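Local coordinates for orotate phosphoribosyltransferase (Aeropyrum pernix, PDB 2YZK), which probably catalyses, as a magnesium-dependent homodimer, the transfer of ribosyl phosphate from 5-phosphoribosyl 1-diphosphate to orotate, giving orotidine monophosphate in pyrimidine biosynthesis, at residues A[6-12]-A[28-34]; A[47-51]-A[160-164]; A[142-146]-A[165-169]. All coordinates share one frame; numbering follows the deposited sequence.

Contact 1 of 3, residues A[6-12]-A[28-34]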
# COMPACT_ATOMS: atom_id res chain seq x y z
N LEU A 6 16.61 -0.09 11.76
CA LEU A 6 15.79 -1.26 12.03
C LEU A 6 15.69 -1.53 13.53
O LEU A 6 14.61 -1.79 14.06
CB LEU A 6 16.36 -2.49 11.32
CG LEU A 6 16.30 -2.46 9.79
CD1 LEU A 6 17.01 -3.67 9.21
CD2 LEU A 6 14.84 -2.43 9.35
N LYS A 7 16.83 -1.45 14.21
CA LYS A 7 16.87 -1.69 15.65
C LYS A 7 16.05 -0.63 16.38
O LYS A 7 15.27 -0.95 17.28
CB LYS A 7 18.32 -1.66 16.15
CG LYS A 7 18.47 -2.04 17.62
CD LYS A 7 19.92 -1.89 18.10
CE LYS A 7 20.38 -0.44 18.07
NZ LYS A 7 21.73 -0.27 18.68
N LYS A 8 16.21 0.62 15.96
CA LYS A 8 15.50 1.75 16.56
C LYS A 8 13.98 1.58 16.51
O LYS A 8 13.28 1.87 17.49
CB LYS A 8 15.86 3.05 15.83
CG LYS A 8 17.35 3.34 15.72
CD LYS A 8 17.97 3.72 17.05
CE LYS A 8 19.44 4.06 16.88
NZ LYS A 8 20.08 4.46 18.17
N ARG A 9 13.47 1.14 15.37
CA ARG A 9 12.04 0.96 15.17
C ARG A 9 11.51 -0.41 15.59
O ARG A 9 10.32 -0.68 15.45
CB ARG A 9 11.68 1.21 13.71
CG ARG A 9 11.90 2.65 13.24
CD ARG A 9 10.94 3.59 13.95
NE ARG A 9 9.56 3.22 13.67
CZ ARG A 9 8.50 3.69 14.33
NH1 ARG A 9 8.66 4.57 15.32
NH2 ARG A 9 7.29 3.27 14.01
N GLY A 10 12.38 -1.28 16.09
CA GLY A 10 11.93 -2.60 16.48
C GLY A 10 11.62 -3.47 15.28
O GLY A 10 10.87 -4.45 15.38
N ALA A 11 12.17 -3.11 14.13
CA ALA A 11 11.95 -3.87 12.90
C ALA A 11 12.74 -5.18 12.96
O ALA A 11 12.57 -6.07 12.13
CB ALA A 11 12.38 -3.05 11.69
N VAL A 12 13.60 -5.28 13.97
CA VAL A 12 14.39 -6.48 14.22
C VAL A 12 14.19 -6.72 15.70
O VAL A 12 14.72 -5.99 16.54
CB VAL A 12 15.88 -6.26 13.91
CG1 VAL A 12 16.68 -7.50 14.26
CG2 VAL A 12 16.06 -5.93 12.43
N TYR A 28 12.70 -11.78 14.91
CA TYR A 28 11.48 -11.57 14.15
C TYR A 28 11.72 -10.29 13.37
O TYR A 28 12.10 -9.27 13.93
CB TYR A 28 10.26 -11.39 15.05
CG TYR A 28 8.97 -11.36 14.27
CD1 TYR A 28 8.35 -12.55 13.88
CD2 TYR A 28 8.40 -10.16 13.86
CE1 TYR A 28 7.20 -12.55 13.11
CE2 TYR A 28 7.24 -10.14 13.08
CZ TYR A 28 6.64 -11.34 12.71
OH TYR A 28 5.51 -11.35 11.93
N ILE A 29 11.50 -10.36 12.06
CA ILE A 29 11.71 -9.21 11.20
C ILE A 29 10.38 -8.59 10.78
O ILE A 29 9.45 -9.30 10.40
CB ILE A 29 12.50 -9.61 9.92
CG1 ILE A 29 13.90 -10.07 10.30
CG2 ILE A 29 12.54 -8.46 8.95
CD1 ILE A 29 14.94 -8.96 10.41
N ASP A 30 10.29 -7.27 10.86
CA ASP A 30 9.06 -6.59 10.47
C ASP A 30 9.38 -5.21 9.91
O ASP A 30 9.46 -4.22 10.64
CB ASP A 30 8.10 -6.45 11.65
CG ASP A 30 6.72 -5.98 11.22
OD1 ASP A 30 6.55 -5.70 10.01
OD2 ASP A 30 5.82 -5.88 12.08
N MSE A 31 9.56 -5.16 8.59
CA MSE A 31 9.90 -3.92 7.90
C MSE A 31 8.77 -2.90 7.96
O MSE A 31 8.98 -1.70 7.73
CB MSE A 31 10.24 -4.24 6.44
CG MSE A 31 11.57 -3.71 5.95
SE MSE A 31 13.02 -4.08 6.99
CE MSE A 31 12.68 -5.74 7.61
N ARG A 32 7.56 -3.36 8.27
CA ARG A 32 6.42 -2.46 8.34
C ARG A 32 6.61 -1.41 9.43
O ARG A 32 6.09 -0.30 9.33
CB ARG A 32 5.14 -3.26 8.62
CG ARG A 32 4.74 -4.21 7.49
CD ARG A 32 3.57 -5.10 7.90
NE ARG A 32 3.88 -5.87 9.10
CZ ARG A 32 3.05 -6.73 9.68
NH1 ARG A 32 1.85 -6.95 9.16
NH2 ARG A 32 3.42 -7.37 10.78
N ARG A 33 7.38 -1.75 10.46
CA ARG A 33 7.61 -0.81 11.55
C ARG A 33 8.39 0.44 11.14
O ARG A 33 8.40 1.43 11.86
CB ARG A 33 8.29 -1.51 12.72
CG ARG A 33 7.41 -2.60 13.33
CD ARG A 33 8.11 -3.27 14.50
NE ARG A 33 8.17 -2.42 15.69
CZ ARG A 33 7.16 -2.26 16.54
NH1 ARG A 33 6.01 -2.88 16.34
NH2 ARG A 33 7.32 -1.48 17.61
N LEU A 34 9.02 0.41 9.98
CA LEU A 34 9.76 1.58 9.52
C LEU A 34 8.80 2.65 9.01
O LEU A 34 9.14 3.83 8.96
CB LEU A 34 10.71 1.20 8.38
CG LEU A 34 11.77 0.14 8.69
CD1 LEU A 34 12.67 0.00 7.47
CD2 LEU A 34 12.59 0.54 9.91
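Arg9 and Arg33 trade side chain for backbone where helix 2-9 ends in a Schellman motif and the chain turns into the small antiparallel sheet of the N-terminal region. Each arginine donates to the other's carbonyl. Arg9, its chain folded back at chi2 (-67°) and chi3 (-59°), grips Arg33 O side-on: NE at 2.8 Å and NH2 at 3.0 Å both reach that one oxygen, which lies in the guanidinium plane. In return Arg33 NE meets Arg9 O at 2.8 Å, in the carbonyl plane. The two like charges stay apart, with Arg9 NH2 6.0 Å from Arg33 NH2, and Asp103 of the second subunit forms a salt bridge with Arg33 and accepts a hydrogen bond from Arg9 through its backbone oxygen. A leucine in place of Arg9 would probably leave Arg33 O without either donor and weaken the tie to the second subunit. Gly10 suits the helix end because its positive phi (72°) is easy for glycine, and a CB there would crowd Arg33 NE.

Backbone pairing continues the join: Val12 and Ile29 form an antiparallel non-hydrogen-bonded pair, and next to it Asp30 N donates to Ala11 O at 2.9 Å.

Apolar side chains fill the buried side. Small Ala11 lets the chains come close, its CB resting 4.0 Å from Leu34 CD2, while the side chains of Val12 and Ile29 lie side by side, Val12 CG2 3.8 Å from Ile29 CD1. Deeper in, Leu6 CD2 touches both Leu34 CD1 and the selenium of selenomethionine Met31, 3.4 Å from SE.

Contact 2 of 3, residues A[47-51]-A[160-164]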
# COMPACT_ATOMS: atom_id res chain seq x y z
N LEU A 47 17.63 4.36 0.14
CA LEU A 47 18.46 3.18 -0.12
C LEU A 47 17.85 2.34 -1.24
O LEU A 47 18.57 1.76 -2.05
CB LEU A 47 18.62 2.36 1.16
CG LEU A 47 19.49 3.00 2.25
CD1 LEU A 47 19.44 2.15 3.51
CD2 LEU A 47 20.92 3.14 1.75
N LEU A 48 16.52 2.26 -1.28
CA LEU A 48 15.85 1.49 -2.33
C LEU A 48 16.08 2.14 -3.69
O LEU A 48 16.30 1.45 -4.69
CB LEU A 48 14.34 1.41 -2.05
CG LEU A 48 13.92 0.42 -0.96
CD1 LEU A 48 12.53 0.73 -0.47
CD2 LEU A 48 14.00 -1.00 -1.51
N LEU A 49 16.04 3.47 -3.73
CA LEU A 49 16.25 4.19 -4.98
C LEU A 49 17.67 3.95 -5.45
O LEU A 49 17.93 3.74 -6.63
CB LEU A 49 15.99 5.69 -4.78
CG LEU A 49 14.50 6.03 -4.64
CD1 LEU A 49 14.30 7.44 -4.12
CD2 LEU A 49 13.83 5.84 -6.00
N GLU A 50 18.60 3.97 -4.49
CA GLU A 50 20.01 3.75 -4.78
C GLU A 50 20.28 2.36 -5.37
O GLU A 50 20.93 2.25 -6.40
CB GLU A 50 20.82 3.94 -3.49
CG GLU A 50 22.29 3.62 -3.61
CD GLU A 50 23.04 3.94 -2.33
OE1 GLU A 50 23.11 5.14 -1.98
OE2 GLU A 50 23.55 3.00 -1.69
N VAL A 51 19.80 1.31 -4.71
CA VAL A 51 20.03 -0.04 -5.21
C VAL A 51 19.20 -0.35 -6.44
O VAL A 51 19.61 -1.15 -7.29
CB VAL A 51 19.76 -1.11 -4.11
CG1 VAL A 51 20.68 -0.89 -2.92
CG2 VAL A 51 18.32 -1.05 -3.68
N LEU A 160 17.27 -10.54 -8.40
CA LEU A 160 16.86 -10.00 -7.12
C LEU A 160 17.94 -9.07 -6.60
O LEU A 160 19.12 -9.43 -6.59
CB LEU A 160 16.63 -11.13 -6.10
CG LEU A 160 16.30 -10.70 -4.66
CD1 LEU A 160 14.91 -10.08 -4.62
CD2 LEU A 160 16.36 -11.90 -3.73
N VAL A 161 17.54 -7.88 -6.18
CA VAL A 161 18.47 -6.91 -5.61
C VAL A 161 17.91 -6.50 -4.25
O VAL A 161 16.70 -6.31 -4.11
CB VAL A 161 18.61 -5.65 -6.50
CG1 VAL A 161 19.56 -4.67 -5.86
CG2 VAL A 161 19.11 -6.05 -7.89
N SER A 162 18.77 -6.38 -3.25
CA SER A 162 18.31 -6.01 -1.91
C SER A 162 19.17 -4.92 -1.29
O SER A 162 20.36 -4.80 -1.61
CB SER A 162 18.33 -7.24 -1.00
OG SER A 162 19.65 -7.74 -0.85
N VAL A 163 18.57 -4.13 -0.42
CA VAL A 163 19.31 -3.07 0.27
C VAL A 163 20.27 -3.76 1.23
O VAL A 163 21.43 -3.36 1.37
CB VAL A 163 18.36 -2.13 1.04
CG1 VAL A 163 19.17 -1.17 1.90
CG2 VAL A 163 17.51 -1.34 0.06
N ALA A 164 19.78 -4.80 1.90
CA ALA A 164 20.62 -5.54 2.84
C ALA A 164 20.17 -6.98 3.00
O ALA A 164 19.04 -7.34 2.65
CB ALA A 164 20.63 -4.84 4.20
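Val163 has CG1 anti to its backbone N (chi1 172°), which spreads its two methyls toward different residues of helix 38-58, CG1 to Leu47 and CG2 to Leu48 and Val51. On the helix, Val51 holds CG2 between its backbone N and carbonyl carbon (chi1 -60°), and from there this methyl meets Val163 CG2 at 3.8 Å. This is helix-on-sheet packing in the alpha/beta fold of the type I phosphoribosyltransferases: one turn of helix 38-58 lies against 159-162, an edge strand of the five-stranded parallel sheet.

Leu47 and Val51, one helical turn apart, and the adjacent Leu48 present apolar side chains to Val161 and Val163, and each crosses Val163 at about a right angle. Leu48 reaches it with CD2, 3.9 Å from Val163 CG2. Val161, two residues earlier, points to the same side and sets CG1 4.0 Å from Val51 CB, whereas Ser162 between them turns its small polar side chain away. Beta-branching suits the extended chain at Val161, and the fork of Val163 supplies two methyls to meet Leu47, Leu48 and Val51. The chain bends at Val163, and Leu2 of helix 2-9 also covers this residue and Leu47; Leu48 and Val51 extend the apolar layer to Leu140 on the neighbouring strand. The tightest meeting is at Leu47, whose CB lies 3.6 Å from Val163 CG1, with its CD1 touching the same methyl at 3.7 Å.

Contact 3 of 3, residues A[142-146]-A[165-169]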
# COMPACT_ATOMS: atom_id res chain seq x y z
N LEU A 142 13.94 -4.61 0.50
CA LEU A 142 14.72 -3.95 1.54
C LEU A 142 15.67 -4.96 2.17
O LEU A 142 16.86 -4.71 2.31
CB LEU A 142 13.81 -3.37 2.62
CG LEU A 142 13.12 -2.05 2.29
CD1 LEU A 142 12.04 -1.78 3.34
CD2 LEU A 142 14.15 -0.93 2.26
N VAL A 143 15.12 -6.12 2.52
CA VAL A 143 15.90 -7.17 3.15
C VAL A 143 15.72 -8.54 2.50
O VAL A 143 14.60 -9.00 2.29
CB VAL A 143 15.55 -7.30 4.66
CG1 VAL A 143 16.28 -8.50 5.26
CG2 VAL A 143 15.93 -6.03 5.39
N ASP A 144 16.83 -9.18 2.18
CA ASP A 144 16.79 -10.51 1.60
C ASP A 144 17.23 -11.45 2.71
O ASP A 144 18.32 -11.30 3.27
CB ASP A 144 17.74 -10.60 0.40
CG ASP A 144 17.82 -12.01 -0.18
OD1 ASP A 144 16.95 -12.85 0.13
OD2 ASP A 144 18.76 -12.28 -0.97
N ARG A 145 16.38 -12.42 3.06
CA ARG A 145 16.73 -13.35 4.11
C ARG A 145 17.89 -14.24 3.69
O ARG A 145 18.54 -14.86 4.54
CB ARG A 145 15.52 -14.22 4.48
CG ARG A 145 14.39 -13.46 5.17
CD ARG A 145 13.38 -14.45 5.73
NE ARG A 145 14.03 -15.36 6.67
CZ ARG A 145 14.20 -15.11 7.97
NH1 ARG A 145 13.75 -13.97 8.49
NH2 ARG A 145 14.84 -15.98 8.73
N GLY A 146 18.15 -14.29 2.39
CA GLY A 146 19.24 -15.11 1.88
C GLY A 146 18.92 -16.58 2.06
O GLY A 146 19.79 -17.39 2.42
N THR A 165 21.06 -7.81 3.53
CA THR A 165 20.72 -9.20 3.77
C THR A 165 20.55 -9.34 5.27
O THR A 165 21.11 -8.56 6.04
CB THR A 165 21.84 -10.17 3.32
OG1 THR A 165 23.02 -9.93 4.09
CG2 THR A 165 22.14 -9.98 1.83
N LEU A 166 19.77 -10.33 5.68
CA LEU A 166 19.53 -10.58 7.09
C LEU A 166 20.85 -10.88 7.79
O LEU A 166 21.10 -10.40 8.89
CB LEU A 166 18.57 -11.77 7.24
CG LEU A 166 18.32 -12.26 8.67
CD1 LEU A 166 17.73 -11.14 9.51
CD2 LEU A 166 17.37 -13.46 8.63
N LYS A 167 21.69 -11.68 7.15
CA LYS A 167 22.98 -12.03 7.74
C LYS A 167 23.80 -10.79 8.07
O LYS A 167 24.36 -10.68 9.16
CB LYS A 167 23.78 -12.94 6.79
CG LYS A 167 25.12 -13.39 7.35
CD LYS A 167 25.86 -14.33 6.40
CE LYS A 167 26.20 -13.65 5.08
NZ LYS A 167 27.01 -12.40 5.28
N THR A 168 23.86 -9.85 7.13
CA THR A 168 24.61 -8.62 7.35
C THR A 168 24.01 -7.78 8.48
O THR A 168 24.74 -7.21 9.29
CB THR A 168 24.68 -7.77 6.06
OG1 THR A 168 25.44 -8.49 5.07
CG2 THR A 168 25.36 -6.43 6.33
N ILE A 169 22.69 -7.71 8.53
CA ILE A 169 22.03 -6.93 9.59
C ILE A 169 22.29 -7.53 10.97
O ILE A 169 22.57 -6.80 11.91
CB ILE A 169 20.50 -6.85 9.36
CG1 ILE A 169 20.21 -6.01 8.12
CG2 ILE A 169 19.81 -6.25 10.58
CD1 ILE A 169 18.79 -6.14 7.57
O HOH W 1 20.98 -13.30 4.85
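Asp144 and Thr165 form a parallel bridge between strands 143-144 and 164-165 in a short three-stranded sheet beyond the main one, and the second strand passes straight into helix 166-172. One backbone bond fastens the helix start: Leu166 N donates to Asp144 O at 3.0 Å. Thr165 is the N-cap, its OG1 accepting from Thr168 N, a role suited to a short side chain with a hydroxyl. Asp144 OD1 closes an Asx turn by accepting from Gly146 N, where glycine readily takes the positive phi.

Arg145, predicted to bind orotate, lies alongside Leu166, whose CD2 sits over one face of the guanidinium, 3.4 Å above its plane. The bend at chi3 (58°) folds the chain back to bring that face to the methyl, and a salt bridge from NE to Glu147 further steadies the group. Val143 and Ile169 reach toward each other tip to tip, CG2 to CD1 at 3.6 Å, an apolar contact between the strand and the first turn of the helix. A water accepts from Lys167 N and gives a weak bond to Arg145 O.

Strand 143-144 thus runs between 115-116 and 164-165, with helix 166-172 beside it and Leu142 leaning on helix 38-58.

Along the chain contact 1 closes before the others open, while contacts 2 and 3 interlock, their segments alternating. Contact 3 touches both of the others: its centre is about 13 Å from that of contact 1 and about 11 Å from that of contact 2, whereas the centres of those two are about 17 Å apart and they do not touch. Residues 160-164 run directly into 165-169, so the edge of the five-stranded sheet continues into the three-stranded one, and Ala164 probably bonds to Leu142 and Asp144. Met31, Leu6 and Ile29 of contact 1 pack on contact 3. The N-terminal region is thereby joined to the phosphoribosyltransferase core beside the predicted orotate-binding Arg145.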